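Local coordinates for CIR protein (Plasmodium chabaudi chabaudi, PDB 6ZYV) that is of unknown function but belongs to the PIR variant antigen family of malaria parasites, whose members are linked with infected red blood cells, at residues Asp159-Leu164 with Phe188-Tyr192; Cys181-Gln186 with Ser232-Pro236; Lys17-Gln23 with Cys32-Tyr38; Ile92-Ser96 with Lys143-Met147; Asn7-Val11 with Gln86-Tyr90. The protein carries 5 engineered substitutions. All coordinates share one frame. Residues are numbered along the deposited sequence.

Interaction 1 of 5, residues Asp159-Leu164 with Phe188-Tyr192; sequences DIFKSL and FVDEY
I160 overlaps the rings of F188 and Y192. With chi1 m, its CG2 lies 3.7 Å from F188 CE1 and 3.9 Å from Y192 CD1. The same side chain reaches E191: with chi2 m, I160 CD1 is 3.8 Å from E191 CG. Both segments are regular helix, part of helices 154-174 and 181-198. Their axes come within 10.4 Å and run antiparallel, at 177°. I160 lies across from Y192, with CA atoms 6.4 Å apart, and S163 lies across from F188 at 6.9 Å. F188 has chi1 t and enters the seam. I160 O, 3.4 Å from F188 CE1, sits at the ring edge, and so does S163 CB, 4.1 Å from F188 CD1. L164 CB closes on F188 CE1 at 3.8 Å. Near the more open side the contact turns polar. E191, extended with chi1 and chi2 t, accepts a hydrogen bond from S163, OG to OE1 2.9 Å. Helix 213-226 adds L215, which touches both I160 and Y192. F161 points away from this seam and packs on L8 and I15 of helix 8-20. An apolar seam with a polar margin is characteristic of an antiparallel helical hairpin, here formed by two consecutive helices of the all-helical PIR ectodomain.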
# COMPACT_ATOMS: atom_id res chain seq x y z
N ASP A 159 -3.71 7.71 -5.51
CA ASP A 159 -4.32 8.91 -4.93
C ASP A 159 -5.73 8.61 -4.38
O ASP A 159 -6.09 9.11 -3.32
CB ASP A 159 -4.37 10.04 -5.95
CG ASP A 159 -3.01 10.70 -6.14
OD1 ASP A 159 -2.21 10.72 -5.18
OD2 ASP A 159 -2.73 11.19 -7.27
N ILE A 160 -6.51 7.77 -5.07
CA ILE A 160 -7.82 7.34 -4.59
C ILE A 160 -7.65 6.51 -3.30
O ILE A 160 -8.37 6.71 -2.33
CB ILE A 160 -8.57 6.55 -5.68
CG1 ILE A 160 -8.70 7.38 -6.98
CG2 ILE A 160 -9.93 6.07 -5.17
CD1 ILE A 160 -9.48 8.67 -6.82
N PHE A 161 -6.67 5.60 -3.29
CA PHE A 161 -6.36 4.78 -2.12
C PHE A 161 -5.98 5.66 -0.92
O PHE A 161 -6.36 5.38 0.22
CB PHE A 161 -5.22 3.80 -2.47
CG PHE A 161 -4.71 3.01 -1.30
CD1 PHE A 161 -5.52 2.09 -0.67
CD2 PHE A 161 -3.43 3.19 -0.83
CE1 PHE A 161 -5.05 1.36 0.41
CE2 PHE A 161 -2.96 2.44 0.25
CZ PHE A 161 -3.78 1.54 0.86
N LYS A 162 -5.21 6.72 -1.19
CA LYS A 162 -4.79 7.69 -0.19
C LYS A 162 -6.00 8.41 0.41
O LYS A 162 -6.06 8.58 1.62
CB LYS A 162 -3.83 8.72 -0.81
CG LYS A 162 -2.36 8.44 -0.54
CD LYS A 162 -1.51 9.73 -0.50
CE LYS A 162 -1.49 10.49 -1.82
NZ LYS A 162 -0.41 11.54 -1.84
N SER A 163 -6.98 8.79 -0.42
CA SER A 163 -8.23 9.42 0.03
C SER A 163 -9.02 8.47 0.92
O SER A 163 -9.63 8.91 1.90
CB SER A 163 -9.08 9.84 -1.16
OG SER A 163 -8.48 10.95 -1.80
N LEU A 164 -9.01 7.17 0.59
CA LEU A 164 -9.67 6.17 1.42
C LEU A 164 -8.94 6.07 2.77
O LEU A 164 -9.60 6.04 3.81
CB LEU A 164 -9.65 4.82 0.69
CG LEU A 164 -10.25 3.64 1.44
CD1 LEU A 164 -11.74 3.92 1.81
CD2 LEU A 164 -10.15 2.38 0.57
N PHE A 188 -15.57 10.89 -1.64
CA PHE A 188 -14.75 9.78 -2.08
C PHE A 188 -15.34 9.07 -3.32
O PHE A 188 -14.62 8.85 -4.29
CB PHE A 188 -14.53 8.79 -0.92
CG PHE A 188 -13.81 7.53 -1.35
CD1 PHE A 188 -12.43 7.53 -1.56
CD2 PHE A 188 -14.51 6.36 -1.61
CE1 PHE A 188 -11.78 6.39 -2.01
CE2 PHE A 188 -13.86 5.23 -2.07
CZ PHE A 188 -12.49 5.24 -2.24
N VAL A 189 -16.64 8.72 -3.30
CA VAL A 189 -17.28 8.06 -4.42
C VAL A 189 -17.31 8.98 -5.66
O VAL A 189 -17.10 8.50 -6.78
CB VAL A 189 -18.65 7.41 -4.10
CG1 VAL A 189 -18.55 6.43 -2.95
CG2 VAL A 189 -19.76 8.42 -3.89
N ASP A 190 -17.49 10.30 -5.46
CA ASP A 190 -17.46 11.25 -6.58
C ASP A 190 -16.04 11.35 -7.16
O ASP A 190 -15.88 11.39 -8.37
CB ASP A 190 -17.93 12.64 -6.13
CG ASP A 190 -19.42 12.75 -5.84
OD1 ASP A 190 -20.17 11.80 -6.15
OD2 ASP A 190 -19.85 13.79 -5.29
N GLU A 191 -15.02 11.36 -6.30
CA GLU A 191 -13.62 11.42 -6.70
C GLU A 191 -13.23 10.15 -7.47
O GLU A 191 -12.52 10.21 -8.47
CB GLU A 191 -12.74 11.59 -5.45
CG GLU A 191 -11.27 11.80 -5.78
CD GLU A 191 -10.31 11.74 -4.60
OE1 GLU A 191 -10.78 11.50 -3.47
OE2 GLU A 191 -9.08 11.92 -4.82
N TYR A 192 -13.72 9.00 -7.01
CA TYR A 192 -13.47 7.73 -7.67
C TYR A 192 -14.21 7.65 -9.04
O TYR A 192 -13.63 7.20 -10.03
CB TYR A 192 -13.87 6.59 -6.75
CG TYR A 192 -13.70 5.24 -7.41
CD1 TYR A 192 -12.45 4.79 -7.80
CD2 TYR A 192 -14.80 4.44 -7.68
CE1 TYR A 192 -12.29 3.57 -8.44
CE2 TYR A 192 -14.65 3.20 -8.28
CZ TYR A 192 -13.39 2.77 -8.66
OH TYR A 192 -13.26 1.58 -9.34

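Interaction 2 of 5, residues Cys181-Gln186 with Ser232-Pro236; sequences CLKDAQ and SNFPP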
# COMPACT_ATOMS: atom_id res chain seq x y z
N CYS A 181 -18.22 11.26 8.35
CA CYS A 181 -18.04 10.06 7.54
C CYS A 181 -18.90 10.04 6.30
O CYS A 181 -18.39 9.72 5.24
CB CYS A 181 -18.20 8.78 8.35
SG CYS A 181 -17.67 7.28 7.46
N LEU A 182 -20.18 10.39 6.42
CA LEU A 182 -21.07 10.38 5.26
C LEU A 182 -20.64 11.40 4.20
O LEU A 182 -20.53 11.05 3.04
CB LEU A 182 -22.54 10.54 5.67
CG LEU A 182 -23.55 10.50 4.52
CD1 LEU A 182 -23.49 9.17 3.76
CD2 LEU A 182 -24.95 10.75 5.03
N LYS A 183 -20.34 12.63 4.62
CA LYS A 183 -19.86 13.69 3.72
C LYS A 183 -18.56 13.25 3.02
O LYS A 183 -18.46 13.40 1.81
CB LYS A 183 -19.61 14.98 4.53
CG LYS A 183 -19.15 16.17 3.68
CD LYS A 183 -18.81 17.42 4.54
CE LYS A 183 -19.95 18.42 4.69
NZ LYS A 183 -19.51 19.83 4.48
N ASP A 184 -17.61 12.66 3.77
CA ASP A 184 -16.35 12.20 3.20
C ASP A 184 -16.52 11.03 2.24
O ASP A 184 -15.83 10.98 1.22
CB ASP A 184 -15.32 11.87 4.29
CG ASP A 184 -14.83 13.08 5.07
OD1 ASP A 184 -15.15 14.23 4.67
OD2 ASP A 184 -14.12 12.87 6.09
N ALA A 185 -17.44 10.09 2.54
CA ALA A 185 -17.73 8.95 1.70
C ALA A 185 -18.34 9.42 0.37
O ALA A 185 -17.98 8.89 -0.68
CB ALA A 185 -18.66 7.98 2.41
N GLN A 186 -19.21 10.44 0.41
CA GLN A 186 -19.82 11.01 -0.80
C GLN A 186 -18.77 11.70 -1.67
O GLN A 186 -18.78 11.52 -2.88
CB GLN A 186 -20.99 11.96 -0.48
CG GLN A 186 -21.86 12.30 -1.72
CD GLN A 186 -22.75 11.19 -2.28
OE1 GLN A 186 -23.70 10.72 -1.62
NE2 GLN A 186 -22.48 10.74 -3.50
N SER A 232 -26.25 5.93 9.00
CA SER A 232 -26.33 6.65 7.74
C SER A 232 -26.49 5.76 6.52
O SER A 232 -26.05 4.61 6.51
CB SER A 232 -25.09 7.52 7.55
OG SER A 232 -24.83 8.34 8.69
N ASN A 233 -27.05 6.32 5.45
CA ASN A 233 -27.23 5.65 4.17
C ASN A 233 -26.05 6.07 3.28
O ASN A 233 -26.09 7.11 2.66
CB ASN A 233 -28.55 6.09 3.57
CG ASN A 233 -28.89 5.52 2.22
OD1 ASN A 233 -29.72 6.08 1.50
ND2 ASN A 233 -28.28 4.39 1.84
N PHE A 234 -25.02 5.26 3.24
CA PHE A 234 -23.81 5.55 2.48
C PHE A 234 -24.00 5.22 1.02
O PHE A 234 -24.68 4.25 0.68
CB PHE A 234 -22.61 4.78 3.07
CG PHE A 234 -22.14 5.34 4.40
CD1 PHE A 234 -21.18 6.33 4.45
CD2 PHE A 234 -22.65 4.86 5.59
CE1 PHE A 234 -20.74 6.83 5.67
CE2 PHE A 234 -22.20 5.36 6.82
CZ PHE A 234 -21.27 6.36 6.84
N PRO A 235 -23.44 6.04 0.12
CA PRO A 235 -23.57 5.74 -1.31
C PRO A 235 -22.75 4.49 -1.68
O PRO A 235 -21.73 4.20 -1.05
CB PRO A 235 -23.00 7.01 -1.99
CG PRO A 235 -22.01 7.53 -1.02
CD PRO A 235 -22.57 7.22 0.35
N PRO A 236 -23.20 3.74 -2.69
CA PRO A 236 -22.42 2.58 -3.13
C PRO A 236 -21.20 3.02 -3.96
O PRO A 236 -21.20 4.09 -4.57
CB PRO A 236 -23.40 1.80 -3.99
CG PRO A 236 -24.30 2.87 -4.58
CD PRO A 236 -24.38 3.98 -3.55
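S232 opens the segment with its CB 4.1 Å from L182 CD2. Its OG hydrogen-bonds to Q230 in the same loop. N233 turns its side chain away from the helix, but its backbone comes close: N233 O is 3.5 Å from L182 CD1. F234 is the main apolar insert. L182 CD1 lies 4.2 Å from the centroid of the F234 ring in an off-centre CH-pi contact. A185 CB meets the ring edge, 3.6 Å from F234 CD1. C181 SG is 3.6 Å from F234 CE1, an oblique sulfur-aromatic contact. C181 is also disulfide-bonded to C226, so the start of helix 181-198 is tied to the end of helix 213-226. The loop that follows helix 213-226 folds back over helix 181-198, with F234 also touching I223 and C226. P235 continues the cover in an extended backbone. Its CD is 4.0 Å from L182 CD1, and its CG is 3.7 Å from Q186 OE1. P235 O is hydrogen-bonded to Y219 of helix 213-226.

Interaction 3 of 5, residues Lys17-Gln23 with Cys32-Tyr38; sequences KIDDCLQ and CSDDTLY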
# COMPACT_ATOMS: atom_id res chain seq x y z
N LYS A 17 3.45 5.97 8.29
CA LYS A 17 4.65 5.91 9.13
C LYS A 17 5.92 5.77 8.26
O LYS A 17 6.84 6.58 8.39
CB LYS A 17 4.54 4.75 10.14
CG LYS A 17 4.56 5.18 11.61
CD LYS A 17 4.13 4.04 12.58
CE LYS A 17 2.72 3.49 12.34
NZ LYS A 17 2.48 2.17 13.01
N ILE A 18 5.94 4.80 7.32
CA ILE A 18 7.11 4.62 6.47
C ILE A 18 7.30 5.80 5.49
O ILE A 18 8.44 6.19 5.25
CB ILE A 18 7.17 3.24 5.77
CG1 ILE A 18 8.58 2.95 5.23
CG2 ILE A 18 6.13 3.09 4.66
CD1 ILE A 18 9.69 3.11 6.28
N ASP A 19 6.21 6.40 4.99
CA ASP A 19 6.31 7.56 4.10
C ASP A 19 7.08 8.71 4.76
O ASP A 19 8.04 9.22 4.17
CB ASP A 19 4.91 8.05 3.68
CG ASP A 19 4.38 7.46 2.40
OD1 ASP A 19 5.18 6.88 1.64
OD2 ASP A 19 3.16 7.57 2.15
N ASP A 20 6.67 9.12 5.97
CA ASP A 20 7.34 10.21 6.66
C ASP A 20 8.81 9.92 6.95
O ASP A 20 9.62 10.85 7.00
CB ASP A 20 6.58 10.56 7.96
CG ASP A 20 5.11 10.87 7.74
OD1 ASP A 20 4.74 11.24 6.60
OD2 ASP A 20 4.31 10.73 8.70
N CYS A 21 9.19 8.65 7.10
CA CYS A 21 10.54 8.28 7.45
C CYS A 21 11.44 7.90 6.33
O CYS A 21 12.54 7.45 6.62
CB CYS A 21 10.52 7.17 8.50
SG CYS A 21 10.23 7.76 10.18
N LEU A 22 11.02 8.03 5.06
CA LEU A 22 11.85 7.53 3.96
C LEU A 22 13.21 8.25 3.80
O LEU A 22 14.13 7.67 3.21
CB LEU A 22 11.08 7.48 2.65
CG LEU A 22 11.22 6.17 1.86
CD1 LEU A 22 11.05 4.92 2.73
CD2 LEU A 22 10.25 6.12 0.72
N GLN A 23 13.37 9.47 4.36
CA GLN A 23 14.64 10.21 4.36
C GLN A 23 15.21 10.52 2.96
O GLN A 23 16.36 10.95 2.85
CB GLN A 23 15.70 9.48 5.21
CG GLN A 23 15.96 10.13 6.57
CD GLN A 23 14.77 10.06 7.48
OE1 GLN A 23 14.00 11.03 7.60
NE2 GLN A 23 14.60 8.93 8.15
N CYS A 32 10.21 12.40 9.89
CA CYS A 32 10.34 11.07 10.45
C CYS A 32 10.13 11.05 11.96
O CYS A 32 10.93 11.62 12.71
CB CYS A 32 11.69 10.47 10.07
SG CYS A 32 11.93 8.78 10.67
N SER A 33 9.09 10.34 12.40
CA SER A 33 8.74 10.17 13.81
C SER A 33 9.76 9.31 14.59
O SER A 33 9.79 9.37 15.82
CB SER A 33 7.36 9.55 13.92
OG SER A 33 7.32 8.30 13.25
N ASP A 34 10.56 8.51 13.90
CA ASP A 34 11.56 7.66 14.54
C ASP A 34 12.68 7.37 13.53
O ASP A 34 12.47 6.64 12.57
CB ASP A 34 10.91 6.35 15.03
CG ASP A 34 11.85 5.34 15.66
OD1 ASP A 34 12.95 5.74 16.10
OD2 ASP A 34 11.50 4.14 15.70
N ASP A 35 13.86 7.94 13.76
CA ASP A 35 15.02 7.77 12.87
C ASP A 35 15.53 6.33 12.76
O ASP A 35 16.24 6.02 11.81
CB ASP A 35 16.16 8.70 13.29
CG ASP A 35 15.85 10.17 13.10
OD1 ASP A 35 14.94 10.50 12.30
OD2 ASP A 35 16.54 11.00 13.74
N THR A 36 15.18 5.47 13.72
CA THR A 36 15.63 4.09 13.70
C THR A 36 14.56 3.09 13.23
O THR A 36 14.86 1.90 13.19
CB THR A 36 16.17 3.72 15.09
OG1 THR A 36 15.14 3.93 16.07
CG2 THR A 36 17.41 4.53 15.47
N LEU A 37 13.35 3.57 12.84
CA LEU A 37 12.19 2.77 12.43
C LEU A 37 12.50 1.52 11.60
O LEU A 37 12.10 0.42 11.99
CB LEU A 37 11.17 3.64 11.67
CG LEU A 37 9.83 2.99 11.37
CD1 LEU A 37 8.93 3.05 12.57
CD2 LEU A 37 9.15 3.66 10.21
N TYR A 38 13.21 1.68 10.48
CA TYR A 38 13.54 0.55 9.62
C TYR A 38 14.99 0.15 9.66
O TYR A 38 15.38 -0.69 8.86
CB TYR A 38 13.08 0.81 8.16
CG TYR A 38 13.63 2.09 7.56
CD1 TYR A 38 14.93 2.15 7.06
CD2 TYR A 38 12.87 3.24 7.50
CE1 TYR A 38 15.44 3.32 6.51
CE2 TYR A 38 13.37 4.42 6.95
CZ TYR A 38 14.65 4.45 6.45
OH TYR A 38 15.14 5.62 5.90
O HOH W 1 7.28 8.27 10.53
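C21, Y38 and C32 lose the most surface here. C21 is the first residue to leave helical geometry at the end of helix 8-20. Its SG is bonded to C32 SG at 2.0 Å, with chi3 of 87°, close to the relaxed value for a disulfide. The two CA atoms are 4.1 Å apart. The bond closes a short loop of the chain. Y38 packs beside it. Its OH donates a hydrogen bond to C21 O at 3.3 Å, and its CD2 is 3.4 Å from I18 CD1. Y38 also touches K58 and A61 of helix 55-71. L37 fills the gap between helix and loop, its CD2 4.0 Å from I18 CD1 and 4.1 Å from C21 CB. The loop is shaped by a type I turn from D34 to L37 and by an Asx turn in which D34 OD1 accepts from T36 N. One water bridges K17 O, at 2.8 Å, and S33 OG, at 2.7 Å. The covalent link fixes the loop to the helix end, while direct polar contacts between the two segments are few.

Interaction 4 of 5, residues Ile92-Ser96 with Lys143-Met147; sequences ILWLS and KIDLM
Two helical segments, from helices 81-101 and 134-149, cross at -42° with their axes 10.1 Å apart at closest approach. They run in broadly the same direction. I92 lies across from K143, with CA atoms 6.7 Å apart, and S96 from M147 at 7.1 Å. The shape rests on two bumps. I92, with chi1 m and chi2 t, pushes into the hollow between K143, I144 and M147. Its CD1 touches K143 CB at 3.7 Å. Its CG2 lies 4.2 Å from I144 CG1 and 3.8 Å from M147 CG. From the other helix M147, with chi1 and chi2 m, enters the hollow formed by I92, L93 and S96. M147 SD is 3.9 Å from L93 CA and 4.0 Å from L93 CD1. M147 CG comes 3.2 Å from S96 OG. S96 is small, and its m rotamer turns OG back to I92 O in a hydrogen bond of 2.8 Å, so its polar end is satisfied within its own helix. K143 gives the contact its CB, while its end leads away to a salt bridge with D85. I154 of helix 154-174 and I107 of a loop touch both S96 and M147. No hydrogen bond joins the two segments. Such interlocking of apolar side chains between obliquely crossed helices is typical of the buried core of an all-helical domain.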
# COMPACT_ATOMS: atom_id res chain seq x y z
N ILE A 92 3.41 -3.71 -2.62
CA ILE A 92 3.88 -3.52 -4.00
C ILE A 92 3.19 -2.32 -4.67
O ILE A 92 3.80 -1.65 -5.50
CB ILE A 92 3.77 -4.84 -4.78
CG1 ILE A 92 4.84 -5.82 -4.22
CG2 ILE A 92 3.95 -4.65 -6.31
CD1 ILE A 92 4.67 -7.24 -4.63
N LEU A 93 1.98 -1.97 -4.24
CA LEU A 93 1.28 -0.77 -4.70
C LEU A 93 2.03 0.45 -4.15
O LEU A 93 2.28 1.39 -4.90
CB LEU A 93 -0.19 -0.76 -4.21
CG LEU A 93 -0.99 0.49 -4.55
CD1 LEU A 93 -1.09 0.67 -6.09
CD2 LEU A 93 -2.40 0.46 -3.88
N TRP A 94 2.44 0.41 -2.86
CA TRP A 94 3.20 1.50 -2.25
C TRP A 94 4.55 1.62 -2.96
O TRP A 94 4.99 2.73 -3.26
CB TRP A 94 3.41 1.25 -0.74
CG TRP A 94 4.34 2.23 -0.09
CD1 TRP A 94 4.04 3.51 0.31
CD2 TRP A 94 5.75 2.04 0.18
NE1 TRP A 94 5.16 4.10 0.86
CE2 TRP A 94 6.22 3.21 0.80
CE3 TRP A 94 6.64 0.97 0.02
CZ2 TRP A 94 7.56 3.34 1.23
CZ3 TRP A 94 7.96 1.11 0.42
CH2 TRP A 94 8.41 2.29 1.01
N LEU A 95 5.21 0.48 -3.23
CA LEU A 95 6.50 0.45 -3.90
C LEU A 95 6.40 1.08 -5.29
O LEU A 95 7.28 1.86 -5.67
CB LEU A 95 7.04 -0.98 -3.94
CG LEU A 95 8.46 -1.13 -4.51
CD1 LEU A 95 9.46 -0.27 -3.76
CD2 LEU A 95 8.88 -2.61 -4.54
N SER A 96 5.30 0.81 -6.03
CA SER A 96 5.06 1.39 -7.36
C SER A 96 4.93 2.89 -7.26
O SER A 96 5.47 3.61 -8.10
CB SER A 96 3.79 0.81 -7.98
OG SER A 96 3.94 -0.59 -8.05
N LYS A 143 1.76 -9.54 -8.64
CA LYS A 143 1.50 -8.17 -8.22
C LYS A 143 2.34 -7.19 -9.03
O LYS A 143 1.81 -6.17 -9.45
CB LYS A 143 1.68 -7.99 -6.70
CG LYS A 143 0.77 -8.87 -5.85
CD LYS A 143 -0.73 -8.61 -6.09
CE LYS A 143 -1.66 -9.50 -5.25
NZ LYS A 143 -3.11 -9.08 -5.34
N ILE A 144 3.62 -7.53 -9.32
CA ILE A 144 4.49 -6.68 -10.14
C ILE A 144 3.94 -6.59 -11.58
O ILE A 144 3.86 -5.50 -12.15
CB ILE A 144 5.97 -7.19 -10.10
CG1 ILE A 144 6.60 -6.88 -8.77
CG2 ILE A 144 6.82 -6.65 -11.27
CD1 ILE A 144 7.91 -7.63 -8.54
N ASP A 145 3.49 -7.71 -12.12
CA ASP A 145 2.91 -7.76 -13.46
C ASP A 145 1.61 -6.95 -13.52
O ASP A 145 1.38 -6.25 -14.50
CB ASP A 145 2.70 -9.20 -13.90
CG ASP A 145 2.45 -9.35 -15.38
OD1 ASP A 145 3.16 -8.67 -16.17
OD2 ASP A 145 1.54 -10.13 -15.76
N LEU A 146 0.81 -6.99 -12.45
CA LEU A 146 -0.41 -6.22 -12.35
C LEU A 146 -0.09 -4.73 -12.33
O LEU A 146 -0.82 -3.98 -12.95
CB LEU A 146 -1.19 -6.60 -11.10
CG LEU A 146 -2.06 -7.83 -11.24
CD1 LEU A 146 -2.59 -8.25 -9.89
CD2 LEU A 146 -3.17 -7.62 -12.32
N MET A 147 0.97 -4.30 -11.64
CA MET A 147 1.35 -2.89 -11.63
C MET A 147 1.75 -2.42 -13.01
O MET A 147 1.38 -1.30 -13.39
CB MET A 147 2.45 -2.58 -10.58
CG MET A 147 2.06 -2.98 -9.16
SD MET A 147 0.75 -2.00 -8.40
CE MET A 147 -0.67 -3.03 -8.68

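Interaction 5 of 5, residues Asn7-Val11 with Gln86-Tyr90; sequences NLKYV and QYAGY
Residues 8-11 are helical and belong to helix 8-20, and residues 86-90 are a regular stretch of helix 81-101. N7 O already accepts from V11 N at 3.0 Å. The nearest CA pair is V11 and Y90, 7.8 Å apart, so side chains fill the space between backbones. This is helix-to-helix packing in the core of an all-helical domain. Y87 and Y90, both with chi1 m, reach across to the N-terminal segment. N7, with chi1 p, sits between them. Its CB is 3.4 Å from Y87 OH, at the edge of that ring, and its OD1 is 3.2 Å from Y90 OH. L8 CD2 lies 3.7 Å from Y90 OH, and L8 also packs on F161 and L164 of helix 154-174. F70 of helix 55-71 touches both V11 and Y90. V11, with chi1 t, bridges the two tyrosines: its CG2 is 4.1 Å from Y87 CE1 and 3.9 Å from Y90 CD2. V11 CG1 stands over the face of Y90 in a CH-pi contact, 4.2 Å from the ring centroid.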
# COMPACT_ATOMS: atom_id res chain seq x y z
N ASN A 7 -8.49 -4.45 8.18
CA ASN A 7 -7.04 -4.41 7.98
C ASN A 7 -6.52 -3.06 7.54
O ASN A 7 -5.38 -2.73 7.88
CB ASN A 7 -6.59 -5.51 7.00
CG ASN A 7 -7.05 -5.33 5.57
OD1 ASN A 7 -6.55 -4.48 4.82
ND2 ASN A 7 -8.03 -6.10 5.16
N LEU A 8 -7.33 -2.28 6.79
CA LEU A 8 -6.88 -0.96 6.31
C LEU A 8 -6.60 0.01 7.42
O LEU A 8 -5.77 0.89 7.25
CB LEU A 8 -7.80 -0.32 5.27
CG LEU A 8 -7.73 -0.84 3.85
CD1 LEU A 8 -8.45 0.06 2.92
CD2 LEU A 8 -6.31 -0.92 3.35
N LYS A 9 -7.22 -0.17 8.59
CA LYS A 9 -6.96 0.63 9.78
C LYS A 9 -5.44 0.64 10.09
O LYS A 9 -4.86 1.70 10.28
CB LYS A 9 -7.75 0.03 10.96
CG LYS A 9 -7.53 0.72 12.29
CD LYS A 9 -8.35 0.03 13.38
CE LYS A 9 -8.22 0.71 14.73
NZ LYS A 9 -8.87 -0.08 15.81
N TYR A 10 -4.80 -0.53 9.95
CA TYR A 10 -3.38 -0.69 10.21
C TYR A 10 -2.53 -0.45 8.98
O TYR A 10 -1.50 0.19 9.10
CB TYR A 10 -3.09 -2.09 10.80
CG TYR A 10 -3.86 -2.32 12.07
CD1 TYR A 10 -3.62 -1.56 13.20
CD2 TYR A 10 -4.91 -3.24 12.11
CE1 TYR A 10 -4.34 -1.76 14.36
CE2 TYR A 10 -5.67 -3.41 13.25
CZ TYR A 10 -5.38 -2.68 14.38
OH TYR A 10 -6.14 -2.89 15.51
N VAL A 11 -2.95 -0.93 7.80
CA VAL A 11 -2.22 -0.73 6.54
C VAL A 11 -2.01 0.76 6.26
O VAL A 11 -0.88 1.17 5.98
CB VAL A 11 -2.94 -1.45 5.39
CG1 VAL A 11 -2.37 -1.07 4.02
CG2 VAL A 11 -2.92 -2.95 5.60
N GLN A 86 -3.05 -10.32 -0.35
CA GLN A 86 -3.55 -8.99 -0.08
C GLN A 86 -2.42 -8.05 0.42
O GLN A 86 -2.30 -6.94 -0.09
CB GLN A 86 -4.68 -9.07 0.95
CG GLN A 86 -5.59 -7.87 0.97
CD GLN A 86 -6.58 -7.89 2.14
OE1 GLN A 86 -6.33 -8.46 3.21
NE2 GLN A 86 -7.71 -7.22 1.97
N TYR A 87 -1.59 -8.51 1.37
CA TYR A 87 -0.53 -7.69 1.93
C TYR A 87 0.59 -7.45 0.96
O TYR A 87 1.13 -6.34 0.92
CB TYR A 87 -0.02 -8.26 3.27
CG TYR A 87 -1.12 -8.18 4.31
CD1 TYR A 87 -1.91 -7.05 4.44
CD2 TYR A 87 -1.41 -9.27 5.13
CE1 TYR A 87 -2.98 -7.00 5.32
CE2 TYR A 87 -2.48 -9.23 6.03
CZ TYR A 87 -3.25 -8.09 6.12
OH TYR A 87 -4.28 -8.03 7.02
N ALA A 88 0.92 -8.45 0.13
CA ALA A 88 1.94 -8.25 -0.91
C ALA A 88 1.46 -7.19 -1.91
O ALA A 88 2.23 -6.33 -2.32
CB ALA A 88 2.23 -9.55 -1.64
N GLY A 89 0.17 -7.21 -2.23
CA GLY A 89 -0.43 -6.25 -3.12
C GLY A 89 -0.39 -4.83 -2.60
O GLY A 89 -0.11 -3.92 -3.38
N TYR A 90 -0.65 -4.61 -1.28
CA TYR A 90 -0.58 -3.27 -0.68
C TYR A 90 0.83 -2.74 -0.69
O TYR A 90 1.02 -1.57 -1.03
CB TYR A 90 -1.08 -3.26 0.77
CG TYR A 90 -2.55 -3.52 0.94
CD1 TYR A 90 -3.48 -2.85 0.17
CD2 TYR A 90 -3.01 -4.36 1.95
CE1 TYR A 90 -4.83 -3.07 0.34
CE2 TYR A 90 -4.35 -4.60 2.12
CZ TYR A 90 -5.26 -3.96 1.31
OH TYR A 90 -6.58 -4.20 1.60

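Interactions 4 and 5 are the buried pair, and they share helix 81-101. Interaction 4 is apolar interlocking; interaction 5 relies on tyrosines. Interactions 1 and 2 share helix 181-198, further from the centre, and touch where V189 meets P235. One is a helix pair with a polar edge, the other a loop cover beside a disulfide. Interaction 3 is also partly buried, and its own disulfide joins its two segments. It uses helix 8-20, as interaction 5 does, and meets interaction 4 through D19 and W94, a probable hydrogen bond. F161 packs on both L93 and L8, so helix 154-174 connects interaction 1 to interactions 4 and 5.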